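Local coordinates for putative phosphonate binding protein for ABC transporter (Prochlorococcus marinus str. MIT 9301, PDB 5LQ5) that binds inorganic phosphite strongly, and methylphosphonate and phosphate only very weakly, probably as the periplasmic solute-binding component of an ABC transporter, at residues I11-Q16 with G156-T161; V18-F23 with Y40-N45; Q83-K88 with R251-E256; I79-R84 with W208-D213. All coordinates share one frame; numbering follows the deposited sequence.

Interaction 1: residues I11-Q16 with G156-T161; sequences IPDQNQ and GSHDAT
Two backbone N-H groups make the direct hydrogen bonds between 11-16 and 156-161. His158 N donates to Asp13 O over 2.9 Å, reaching the carbonyl from 41° above its plane. Asn15 N points almost straight at Asp159 OD2 (2.8 Å, 174° at the hydrogen), on the lone pair turned away from OD1, while OD1 is bonded by Asn183. The carboxylate is thus gripped at both oxygens, and its place in the first turn of helix 158-167 would be expected to favour its charged form. An alanine here would remove both acceptors and would probably weaken the hold on Asn15. Asp13 OD2 bonds Tyr206 OH, a second-shell acid holding the hydroxyl of a pocket residue. A water adds an indirect link, 2.8 Å from Asn15 OD1 and 2.6 Å from Ser157 OG; the same OG N-caps the helix by accepting from Ala160 N.

The segments come from opposite lobes of the periplasmic binding protein fold: 11-16 follows strand 5-10 of the six-stranded sheet, and the helix belongs with the five-stranded one. Their bonding therefore spans the cleft that holds phosphite, to which His158 NE2 is hydrogen-bonded.

Packing completes the contact. His158 CD2 lies 3.7 Å from Asp13 CB, the ring plane turned 75° from the carboxylate. Ser157 CB sits 3.6 Å from Asp13 O, and the Asn15 amide lies obliquely across the Asp159 carboxylate.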
# COMPACT_ATOMS: atom_id res chain seq x y z
N ILE A 11 -4.70 -2.50 -4.52
CA ILE A 11 -3.41 -2.30 -5.14
C ILE A 11 -2.56 -3.59 -4.96
O ILE A 11 -2.57 -4.18 -3.87
CB ILE A 11 -2.65 -1.06 -4.64
CG1 ILE A 11 -2.52 -1.05 -3.11
CG2 ILE A 11 -3.33 0.22 -5.17
CD1 ILE A 11 -1.50 -0.06 -2.62
N PRO A 12 -1.84 -4.02 -6.00
CA PRO A 12 -1.06 -5.26 -5.93
C PRO A 12 0.32 -5.03 -5.32
O PRO A 12 1.35 -5.05 -5.99
CB PRO A 12 -0.98 -5.69 -7.39
CG PRO A 12 -1.03 -4.40 -8.17
CD PRO A 12 -1.93 -3.49 -7.38
N ASP A 13 0.30 -4.79 -4.01
CA ASP A 13 1.48 -4.32 -3.24
C ASP A 13 2.34 -5.46 -2.70
O ASP A 13 3.40 -5.23 -2.13
CB ASP A 13 1.06 -3.35 -2.13
CG ASP A 13 0.33 -4.03 -0.97
OD1 ASP A 13 -0.24 -5.13 -1.14
OD2 ASP A 13 0.35 -3.47 0.14
N GLN A 14 1.82 -6.68 -2.87
CA GLN A 14 2.45 -7.92 -2.41
C GLN A 14 2.19 -9.01 -3.46
O GLN A 14 1.40 -8.82 -4.36
CB GLN A 14 1.87 -8.31 -1.03
CG GLN A 14 2.31 -7.34 0.05
CD GLN A 14 1.51 -7.50 1.30
OE1 GLN A 14 0.53 -6.80 1.55
NE2 GLN A 14 1.92 -8.41 2.09
N ASN A 15 2.83 -10.17 -3.30
CA ASN A 15 2.62 -11.27 -4.20
C ASN A 15 1.16 -11.69 -4.24
O ASN A 15 0.43 -11.61 -3.22
CB ASN A 15 3.50 -12.46 -3.82
CG ASN A 15 4.98 -12.20 -4.03
OD1 ASN A 15 5.39 -11.39 -4.88
ND2 ASN A 15 5.78 -12.88 -3.28
N GLN A 16 0.73 -12.15 -5.41
CA GLN A 16 -0.68 -12.49 -5.63
C GLN A 16 -1.23 -13.56 -4.68
O GLN A 16 -2.42 -13.51 -4.30
CB GLN A 16 -0.95 -12.83 -7.09
CG GLN A 16 -2.42 -12.85 -7.46
CD GLN A 16 -3.06 -11.49 -7.30
OE1 GLN A 16 -2.51 -10.48 -7.75
NE2 GLN A 16 -4.19 -11.45 -6.64
N GLY A 156 7.37 -2.55 -8.65
CA GLY A 156 5.94 -2.79 -8.65
C GLY A 156 5.27 -3.29 -7.39
O GLY A 156 4.05 -3.27 -7.27
N SER A 157 6.05 -3.78 -6.45
CA SER A 157 5.45 -4.30 -5.22
C SER A 157 6.50 -4.38 -4.13
O SER A 157 7.70 -4.46 -4.39
CB SER A 157 4.81 -5.67 -5.42
OG SER A 157 5.69 -6.76 -5.11
N HIS A 158 6.02 -4.40 -2.89
CA HIS A 158 6.94 -4.46 -1.75
C HIS A 158 7.66 -5.82 -1.70
O HIS A 158 8.85 -5.90 -1.35
CB HIS A 158 6.24 -4.14 -0.45
CG HIS A 158 5.57 -2.81 -0.48
ND1 HIS A 158 6.25 -1.65 -0.76
CD2 HIS A 158 4.25 -2.48 -0.43
CE1 HIS A 158 5.38 -0.65 -0.81
NE2 HIS A 158 4.17 -1.12 -0.58
N ASP A 159 6.94 -6.89 -2.02
CA ASP A 159 7.59 -8.25 -2.05
C ASP A 159 8.65 -8.29 -3.16
O ASP A 159 9.76 -8.82 -2.97
CB ASP A 159 6.58 -9.38 -2.23
CG ASP A 159 5.76 -9.66 -1.01
OD1 ASP A 159 6.19 -9.35 0.14
OD2 ASP A 159 4.69 -10.29 -1.22
N ALA A 160 8.35 -7.65 -4.29
CA ALA A 160 9.31 -7.65 -5.39
C ALA A 160 10.58 -6.82 -5.10
O ALA A 160 11.66 -7.19 -5.53
CB ALA A 160 8.68 -7.20 -6.68
N THR A 161 10.43 -5.75 -4.32
CA THR A 161 11.58 -4.95 -3.90
C THR A 161 12.52 -5.78 -3.04
O THR A 161 13.70 -5.83 -3.27
CB THR A 161 11.10 -3.72 -3.13
OG1 THR A 161 10.29 -2.94 -4.01
CG2 THR A 161 12.22 -2.89 -2.62
O HOH W 1 4.71 -8.98 -6.15

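Interaction 2: residues V18-F23 with Y40-N45; sequences VLDKRF and YIPVIN
Residues 18-23 are a regular part of helix 16-34, with Phe23 N bonded to Leu19 O at 2.8 Å, whereas 40-45 runs from the end of a strand into a loop. The backbones come closest at Phe23 and Tyr40, whose CA atoms are 6.0 Å apart, and no hydrogen bond joins the two segments. The contact rests on the phenol of Tyr40, which projects toward the helix with CG anti to its backbone N (chi1 166°).

Phe23 CB stands over one face of that ring in a CH-pi contact, 3.5 Å from the centroid and 15° off the normal. Pro42 N lies above the opposite face, so the phenol is sandwiched. The two aromatic rings meet obliquely, with centroids 5.3 Å apart.

Helix 16-34 is the connection of a beta-alpha-beta crossover between the adjacent parallel strands 5-10 and 37-40, and this packing sets the helix against the end of the second strand.

Farther along the ring, Leu19 CB rests 3.5 Å from Tyr40 OH. Asp20 OD1 comes to the ring edge, 3.6 Å from Tyr40 CE2, its carboxylate steeply inclined. Both Tyr40 OH and Asp20 OD1 are hydrogen-bonded to Gln16 NE2, one turn before Asp20.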
# COMPACT_ATOMS: atom_id res chain seq x y z
N VAL A 18 -0.66 -13.94 -1.47
CA VAL A 18 -1.03 -13.20 -0.25
C VAL A 18 -2.33 -12.43 -0.50
O VAL A 18 -3.24 -12.41 0.32
CB VAL A 18 0.11 -12.22 0.18
CG1 VAL A 18 -0.33 -11.31 1.32
CG2 VAL A 18 1.36 -13.01 0.56
N LEU A 19 -2.39 -11.75 -1.64
CA LEU A 19 -3.56 -10.92 -1.97
C LEU A 19 -4.81 -11.76 -2.12
O LEU A 19 -5.87 -11.42 -1.58
CB LEU A 19 -3.35 -10.12 -3.26
CG LEU A 19 -2.15 -9.18 -3.30
CD1 LEU A 19 -2.00 -8.64 -4.71
CD2 LEU A 19 -2.26 -8.07 -2.30
N ASP A 20 -4.68 -12.86 -2.86
CA ASP A 20 -5.82 -13.77 -3.06
C ASP A 20 -6.37 -14.24 -1.71
O ASP A 20 -7.58 -14.20 -1.45
CB ASP A 20 -5.37 -15.02 -3.81
CG ASP A 20 -5.22 -14.80 -5.30
OD1 ASP A 20 -5.68 -13.78 -5.84
OD2 ASP A 20 -4.64 -15.70 -5.95
N LYS A 21 -5.48 -14.68 -0.83
CA LYS A 21 -5.92 -15.21 0.48
C LYS A 21 -6.66 -14.16 1.31
O LYS A 21 -7.77 -14.41 1.80
CB LYS A 21 -4.73 -15.77 1.28
CG LYS A 21 -5.16 -16.71 2.39
CD LYS A 21 -3.99 -17.14 3.25
CE LYS A 21 -4.50 -17.86 4.49
NZ LYS A 21 -3.42 -18.24 5.43
N ARG A 22 -6.05 -12.98 1.43
CA ARG A 22 -6.58 -11.84 2.17
C ARG A 22 -7.92 -11.40 1.62
O ARG A 22 -8.93 -11.29 2.38
CB ARG A 22 -5.61 -10.65 2.09
CG ARG A 22 -6.05 -9.45 2.88
CD ARG A 22 -4.87 -8.69 3.35
NE ARG A 22 -4.35 -7.83 2.33
CZ ARG A 22 -3.28 -7.07 2.50
NH1 ARG A 22 -2.59 -7.11 3.64
NH2 ARG A 22 -2.89 -6.26 1.52
N PHE A 23 -7.95 -11.08 0.33
CA PHE A 23 -9.15 -10.43 -0.22
C PHE A 23 -10.30 -11.37 -0.50
O PHE A 23 -11.47 -10.99 -0.41
CB PHE A 23 -8.78 -9.51 -1.40
CG PHE A 23 -7.98 -8.35 -0.95
CD1 PHE A 23 -8.55 -7.34 -0.17
CD2 PHE A 23 -6.62 -8.28 -1.22
CE1 PHE A 23 -7.78 -6.32 0.32
CE2 PHE A 23 -5.85 -7.24 -0.76
CZ PHE A 23 -6.43 -6.26 0.01
N TYR A 40 -13.64 -10.70 -5.10
CA TYR A 40 -12.32 -10.04 -5.27
C TYR A 40 -11.87 -10.19 -6.73
O TYR A 40 -11.83 -11.30 -7.27
CB TYR A 40 -11.27 -10.59 -4.31
CG TYR A 40 -9.83 -10.21 -4.63
CD1 TYR A 40 -9.46 -8.86 -4.78
CD2 TYR A 40 -8.83 -11.19 -4.72
CE1 TYR A 40 -8.15 -8.52 -5.06
CE2 TYR A 40 -7.53 -10.84 -5.00
CZ TYR A 40 -7.20 -9.49 -5.17
OH TYR A 40 -5.90 -9.12 -5.47
N ILE A 41 -11.52 -9.08 -7.34
CA ILE A 41 -11.09 -9.00 -8.75
C ILE A 41 -9.64 -8.48 -8.79
O ILE A 41 -9.44 -7.28 -8.69
CB ILE A 41 -11.98 -8.04 -9.57
CG1 ILE A 41 -13.48 -8.32 -9.38
CG2 ILE A 41 -11.59 -8.02 -11.03
CD1 ILE A 41 -13.92 -9.69 -9.76
N PRO A 42 -8.63 -9.37 -8.98
CA PRO A 42 -7.23 -8.91 -9.09
C PRO A 42 -6.97 -7.98 -10.28
O PRO A 42 -7.66 -8.04 -11.28
CB PRO A 42 -6.42 -10.21 -9.24
CG PRO A 42 -7.32 -11.29 -8.74
CD PRO A 42 -8.71 -10.83 -9.11
N VAL A 43 -5.97 -7.13 -10.11
CA VAL A 43 -5.48 -6.27 -11.20
C VAL A 43 -3.98 -6.44 -11.41
O VAL A 43 -3.28 -6.87 -10.50
CB VAL A 43 -5.81 -4.79 -10.94
CG1 VAL A 43 -7.32 -4.62 -10.89
CG2 VAL A 43 -5.09 -4.29 -9.67
N ILE A 44 -3.49 -5.99 -12.56
CA ILE A 44 -2.07 -6.20 -12.89
C ILE A 44 -1.09 -5.24 -12.22
O ILE A 44 0.06 -5.62 -12.01
CB ILE A 44 -1.79 -6.25 -14.42
CG1 ILE A 44 -2.19 -4.93 -15.09
CG2 ILE A 44 -2.45 -7.49 -15.02
CD1 ILE A 44 -1.59 -4.80 -16.49
N ASN A 45 -1.52 -4.01 -11.90
CA ASN A 45 -0.61 -2.98 -11.35
C ASN A 45 -1.40 -1.88 -10.63
O ASN A 45 -2.64 -1.93 -10.59
CB ASN A 45 0.35 -2.45 -12.43
CG ASN A 45 -0.36 -1.79 -13.60
OD1 ASN A 45 -1.43 -1.17 -13.44
ND2 ASN A 45 0.21 -1.93 -14.78

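Interaction 3: residues Q83-K88 with R251-E256; sequences QRDIDK and RFIKAE
Short strand 252-253 forms one edge of the six-stranded mixed sheet, running antiparallel to strand 79-84. The evidence is a reciprocal pair: Gln83 N to Ile253 O and Ile253 N to Gln83 O, each 2.8 Å and nearly along the C=O axis. The Gln83 side chain extends the pairing, its NE2 donating to Lys254 O at 3.0 Å on an in-plane lone pair, while OE1 is bonded by Gln259.

At the other end, Arg251 grips Asp85 side-on. Arg251 NE meets Asp85 OD2 at 2.9 Å and Arg251 NH2 meets Asp85 OD1 at 3.0 Å, both on syn lone pairs, with the flat groups only 22° from coplanar. Ile253 CG2 lies over one face of this guanidinium. A water bridges Asp85 N and OD2 to Arg251 O. An alanine at Asp85 would lose both arms of this salt bridge and would probably loosen Arg251.

Ile253 CD1 presses tightly on Lys88 CE, at 3.4 Å. Within 83-88, Arg84 clasps Asp87 likewise, Arg84 NH1 bonding Phe247 O, and Asp87 OD2 also accepts from Arg84 N, fixing the turn after the strand. One hydrogen-bonded antiparallel pair, flanked by side-chain bonds, thus joins a minimal edge strand to its sheet.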
# COMPACT_ATOMS: atom_id res chain seq x y z
N GLN A 83 -9.54 2.72 7.60
CA GLN A 83 -8.10 2.50 7.57
C GLN A 83 -7.76 1.64 8.78
O GLN A 83 -8.65 1.30 9.56
CB GLN A 83 -7.33 3.83 7.58
CG GLN A 83 -7.44 4.58 8.92
CD GLN A 83 -6.82 5.97 8.96
OE1 GLN A 83 -5.74 6.18 8.47
NE2 GLN A 83 -7.50 6.90 9.63
N ARG A 84 -6.49 1.30 8.94
CA ARG A 84 -5.96 0.70 10.18
C ARG A 84 -5.35 1.77 11.07
O ARG A 84 -5.04 2.86 10.61
CB ARG A 84 -4.93 -0.39 9.87
CG ARG A 84 -5.41 -1.43 8.87
CD ARG A 84 -4.29 -2.26 8.26
NE ARG A 84 -3.36 -1.43 7.50
CZ ARG A 84 -2.30 -1.88 6.84
NH1 ARG A 84 -2.00 -3.17 6.85
NH2 ARG A 84 -1.55 -1.04 6.16
N ASP A 85 -5.17 1.46 12.35
CA ASP A 85 -4.48 2.40 13.25
C ASP A 85 -3.11 2.78 12.70
O ASP A 85 -2.75 3.95 12.70
CB ASP A 85 -4.31 1.83 14.67
CG ASP A 85 -5.61 1.83 15.44
OD1 ASP A 85 -6.09 2.92 15.82
OD2 ASP A 85 -6.16 0.73 15.65
N ILE A 86 -2.38 1.78 12.21
CA ILE A 86 -1.03 2.01 11.65
C ILE A 86 -0.98 2.94 10.43
O ILE A 86 0.02 3.64 10.19
CB ILE A 86 -0.27 0.69 11.37
CG1 ILE A 86 1.21 0.98 11.09
CG2 ILE A 86 -0.89 -0.13 10.24
CD1 ILE A 86 1.88 1.79 12.18
N ASP A 87 -2.07 2.98 9.69
CA ASP A 87 -2.14 3.86 8.52
C ASP A 87 -2.12 5.35 8.81
O ASP A 87 -1.85 6.14 7.91
CB ASP A 87 -3.32 3.49 7.62
CG ASP A 87 -3.20 2.10 7.09
OD1 ASP A 87 -2.13 1.79 6.51
OD2 ASP A 87 -4.17 1.31 7.22
N LYS A 88 -2.43 5.73 10.05
CA LYS A 88 -2.25 7.12 10.50
C LYS A 88 -0.79 7.52 10.77
O LYS A 88 -0.47 8.70 10.73
CB LYS A 88 -3.10 7.43 11.76
CG LYS A 88 -4.57 7.73 11.44
CD LYS A 88 -5.29 8.39 12.62
CE LYS A 88 -6.00 7.41 13.50
NZ LYS A 88 -6.44 8.05 14.78
N ARG A 251 -7.89 -4.02 14.39
CA ARG A 251 -9.16 -3.42 14.00
C ARG A 251 -8.99 -2.52 12.78
O ARG A 251 -7.88 -2.11 12.43
CB ARG A 251 -9.73 -2.58 15.15
CG ARG A 251 -8.82 -1.45 15.62
CD ARG A 251 -9.46 -0.65 16.74
NE ARG A 251 -8.68 0.54 17.07
CZ ARG A 251 -9.12 1.61 17.72
NH1 ARG A 251 -10.37 1.68 18.18
NH2 ARG A 251 -8.29 2.64 17.91
N PHE A 252 -10.12 -2.21 12.16
CA PHE A 252 -10.24 -1.05 11.26
C PHE A 252 -10.88 0.11 12.01
O PHE A 252 -11.67 -0.10 12.91
CB PHE A 252 -11.07 -1.38 10.03
CG PHE A 252 -10.38 -2.31 9.05
CD1 PHE A 252 -9.39 -1.84 8.21
CD2 PHE A 252 -10.72 -3.63 8.99
CE1 PHE A 252 -8.76 -2.72 7.32
CE2 PHE A 252 -10.12 -4.50 8.12
CZ PHE A 252 -9.14 -4.05 7.26
N ILE A 253 -10.54 1.32 11.60
CA ILE A 253 -11.00 2.58 12.18
C ILE A 253 -11.43 3.53 11.07
O ILE A 253 -11.10 3.34 9.90
CB ILE A 253 -9.90 3.27 13.03
CG1 ILE A 253 -8.70 3.67 12.17
CG2 ILE A 253 -9.46 2.36 14.17
CD1 ILE A 253 -7.73 4.58 12.90
N LYS A 254 -12.12 4.59 11.47
CA LYS A 254 -12.60 5.61 10.55
C LYS A 254 -11.42 6.39 9.91
O LYS A 254 -10.34 6.54 10.47
CB LYS A 254 -13.54 6.61 11.25
CG LYS A 254 -14.81 5.95 11.72
CD LYS A 254 -15.77 6.95 12.32
CE LYS A 254 -16.79 6.22 13.16
NZ LYS A 254 -17.77 7.15 13.77
N ALA A 255 -11.68 6.85 8.70
CA ALA A 255 -10.72 7.63 7.94
C ALA A 255 -11.48 8.68 7.16
O ALA A 255 -12.56 8.40 6.66
CB ALA A 255 -9.96 6.72 6.99
N GLU A 256 -10.92 9.87 7.03
CA GLU A 256 -11.55 10.91 6.22
C GLU A 256 -10.58 11.49 5.20
O GLU A 256 -9.36 11.43 5.39
CB GLU A 256 -12.16 12.03 7.07
CG GLU A 256 -11.23 12.70 8.07
CD GLU A 256 -11.90 13.83 8.83
OE1 GLU A 256 -13.15 13.94 8.78
OE2 GLU A 256 -11.19 14.61 9.50
O HOH W 2 -5.62 -1.10 13.68

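Interaction 4: residues I79-R84 with W208-D213; sequences IVIAQR and WVAQGD
Ile81 is at the centre of the apolar contact, its CG1 lying 3.7 Å from Ala210 CB and its CB 4.0 Å from Trp208 CB. With CG1 anti to the carbonyl carbon (chi1 -66°), the branch is laid along the strand toward Ala210. Ala82 follows on the same side, with Ala82 CB 4.2 Å from Trp208 CD1. The indole itself leads away from strand 79-84, so Trp208 meets this strand chiefly through CB and the near corner of its five-membered ring. Val80 and Val209 are paired on the reverse face, with Val209 CG1 against the carbonyl of Ile79.

Around this core runs the antiparallel backbone bonding. Ile79 and Ala210 exchange two bonds of 2.8 Å, Ile79 N to Ala210 O and Ala210 N to Ile79 O. Ile81 N then donates to Trp208 O, from 29° above the carbonyl plane, while Trp208 N turns to Ala82 O at 2.9 Å. Ile81 and Ala82 thus both face Trp208, and the nearly helical psi of Ile81 (-52°) is consistent with a beta bulge, though Ala82 N makes no bond and is buried without a hydrogen-bond partner. At the polar end, Gln211 turns away and its NE2 bonds Phe53 O and Leu58 O.

Strand 60-63 flanks 207-210 on its other side. Ile230 of helix 222-231 covers Ile81 and Ala82, Arg72 of helix 65-74 lies over the two valines, and the Trp208 indole stacks on Phe26 of helix 16-34 and meets Phe252 edge-to-face.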
# COMPACT_ATOMS: atom_id res chain seq x y z
N ILE A 79 -16.10 7.67 -1.70
CA ILE A 79 -16.14 7.70 -0.24
C ILE A 79 -14.95 7.02 0.42
O ILE A 79 -14.70 5.85 0.20
CB ILE A 79 -17.41 6.97 0.29
CG1 ILE A 79 -18.69 7.47 -0.43
CG2 ILE A 79 -17.54 7.10 1.80
CD1 ILE A 79 -19.04 8.91 -0.19
N VAL A 80 -14.26 7.74 1.30
CA VAL A 80 -13.27 7.14 2.22
C VAL A 80 -14.00 6.40 3.32
O VAL A 80 -14.78 6.98 4.08
CB VAL A 80 -12.28 8.15 2.81
CG1 VAL A 80 -11.25 7.42 3.65
CG2 VAL A 80 -11.59 8.92 1.72
N ILE A 81 -13.70 5.10 3.42
CA ILE A 81 -14.46 4.18 4.32
C ILE A 81 -13.78 3.88 5.65
O ILE A 81 -14.42 3.99 6.69
CB ILE A 81 -14.80 2.86 3.59
CG1 ILE A 81 -15.77 3.10 2.43
CG2 ILE A 81 -15.34 1.79 4.54
CD1 ILE A 81 -17.21 3.40 2.84
N ALA A 82 -12.52 3.47 5.61
CA ALA A 82 -11.80 2.98 6.79
C ALA A 82 -10.29 2.87 6.52
O ALA A 82 -9.84 2.92 5.37
CB ALA A 82 -12.33 1.61 7.19
N GLN A 83 -9.54 2.72 7.60
CA GLN A 83 -8.10 2.50 7.57
C GLN A 83 -7.76 1.64 8.78
O GLN A 83 -8.65 1.30 9.56
CB GLN A 83 -7.33 3.83 7.58
CG GLN A 83 -7.44 4.58 8.92
CD GLN A 83 -6.82 5.97 8.96
OE1 GLN A 83 -5.74 6.18 8.47
NE2 GLN A 83 -7.50 6.90 9.63
N ARG A 84 -6.49 1.30 8.94
CA ARG A 84 -5.96 0.70 10.18
C ARG A 84 -5.35 1.77 11.07
O ARG A 84 -5.04 2.86 10.61
CB ARG A 84 -4.93 -0.39 9.87
CG ARG A 84 -5.41 -1.43 8.87
CD ARG A 84 -4.29 -2.26 8.26
NE ARG A 84 -3.36 -1.43 7.50
CZ ARG A 84 -2.30 -1.88 6.84
NH1 ARG A 84 -2.00 -3.17 6.85
NH2 ARG A 84 -1.55 -1.04 6.16
N TRP A 208 -9.47 2.08 2.63
CA TRP A 208 -10.57 1.62 1.81
C TRP A 208 -11.31 2.79 1.22
O TRP A 208 -11.66 3.72 1.92
CB TRP A 208 -11.57 0.80 2.61
CG TRP A 208 -11.13 -0.57 3.02
CD1 TRP A 208 -10.77 -1.01 4.28
CD2 TRP A 208 -11.06 -1.72 2.17
NE1 TRP A 208 -10.45 -2.34 4.23
CE2 TRP A 208 -10.64 -2.80 2.96
CE3 TRP A 208 -11.30 -1.93 0.81
CZ2 TRP A 208 -10.46 -4.08 2.43
CZ3 TRP A 208 -11.14 -3.19 0.29
CH2 TRP A 208 -10.72 -4.25 1.09
N VAL A 209 -11.63 2.66 -0.06
CA VAL A 209 -12.40 3.63 -0.82
C VAL A 209 -13.56 2.92 -1.49
O VAL A 209 -13.36 1.91 -2.15
CB VAL A 209 -11.54 4.35 -1.88
CG1 VAL A 209 -12.38 5.40 -2.62
CG2 VAL A 209 -10.33 5.03 -1.23
N ALA A 210 -14.77 3.49 -1.37
CA ALA A 210 -15.96 2.94 -2.03
C ALA A 210 -16.54 3.91 -3.06
O ALA A 210 -16.40 5.15 -2.92
CB ALA A 210 -17.05 2.59 -1.01
N GLN A 211 -17.21 3.37 -4.06
CA GLN A 211 -18.00 4.15 -5.02
C GLN A 211 -19.08 4.91 -4.27
O GLN A 211 -19.63 4.44 -3.25
CB GLN A 211 -18.66 3.28 -6.09
CG GLN A 211 -17.71 2.51 -6.99
CD GLN A 211 -16.97 3.37 -8.00
OE1 GLN A 211 -17.26 4.54 -8.19
NE2 GLN A 211 -16.00 2.77 -8.64
N GLY A 212 -19.42 6.05 -4.83
CA GLY A 212 -20.45 6.94 -4.29
C GLY A 212 -21.86 6.56 -4.63
O GLY A 212 -22.80 7.12 -4.06
N ASP A 213 -22.03 5.61 -5.54
CA ASP A 213 -23.38 5.27 -6.05
C ASP A 213 -23.95 3.94 -5.63
O ASP A 213 -24.86 3.40 -6.28
CB ASP A 213 -23.40 5.35 -7.58
CG ASP A 213 -22.38 4.42 -8.25
OD1 ASP A 213 -22.11 3.29 -7.79
OD2 ASP A 213 -21.83 4.84 -9.28

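In the fold
Interactions 2, 3 and 4 lie within the lobe built on the six-stranded sheet, whereas interaction 1 ties that lobe to the other one across the phosphite cleft. Interaction 1 is also the one that reaches the ligand: the side chain of His158 is about 3 Å from phosphite, against about 8 Å for Arg84, 10 Å for Leu19 and 11 Å for Val209. Interactions 1 and 2 touch where Pro12 CG packs 3.5 Å from Asn45 CA. Interactions 3 and 4 share Gln83 and Arg84 on strand 79-84. Trp208 bridges further, with CH2 3.7 Å from Phe23 CE1 of interaction 2 and NE1 3.5 Å from Phe252 CE1 of interaction 3.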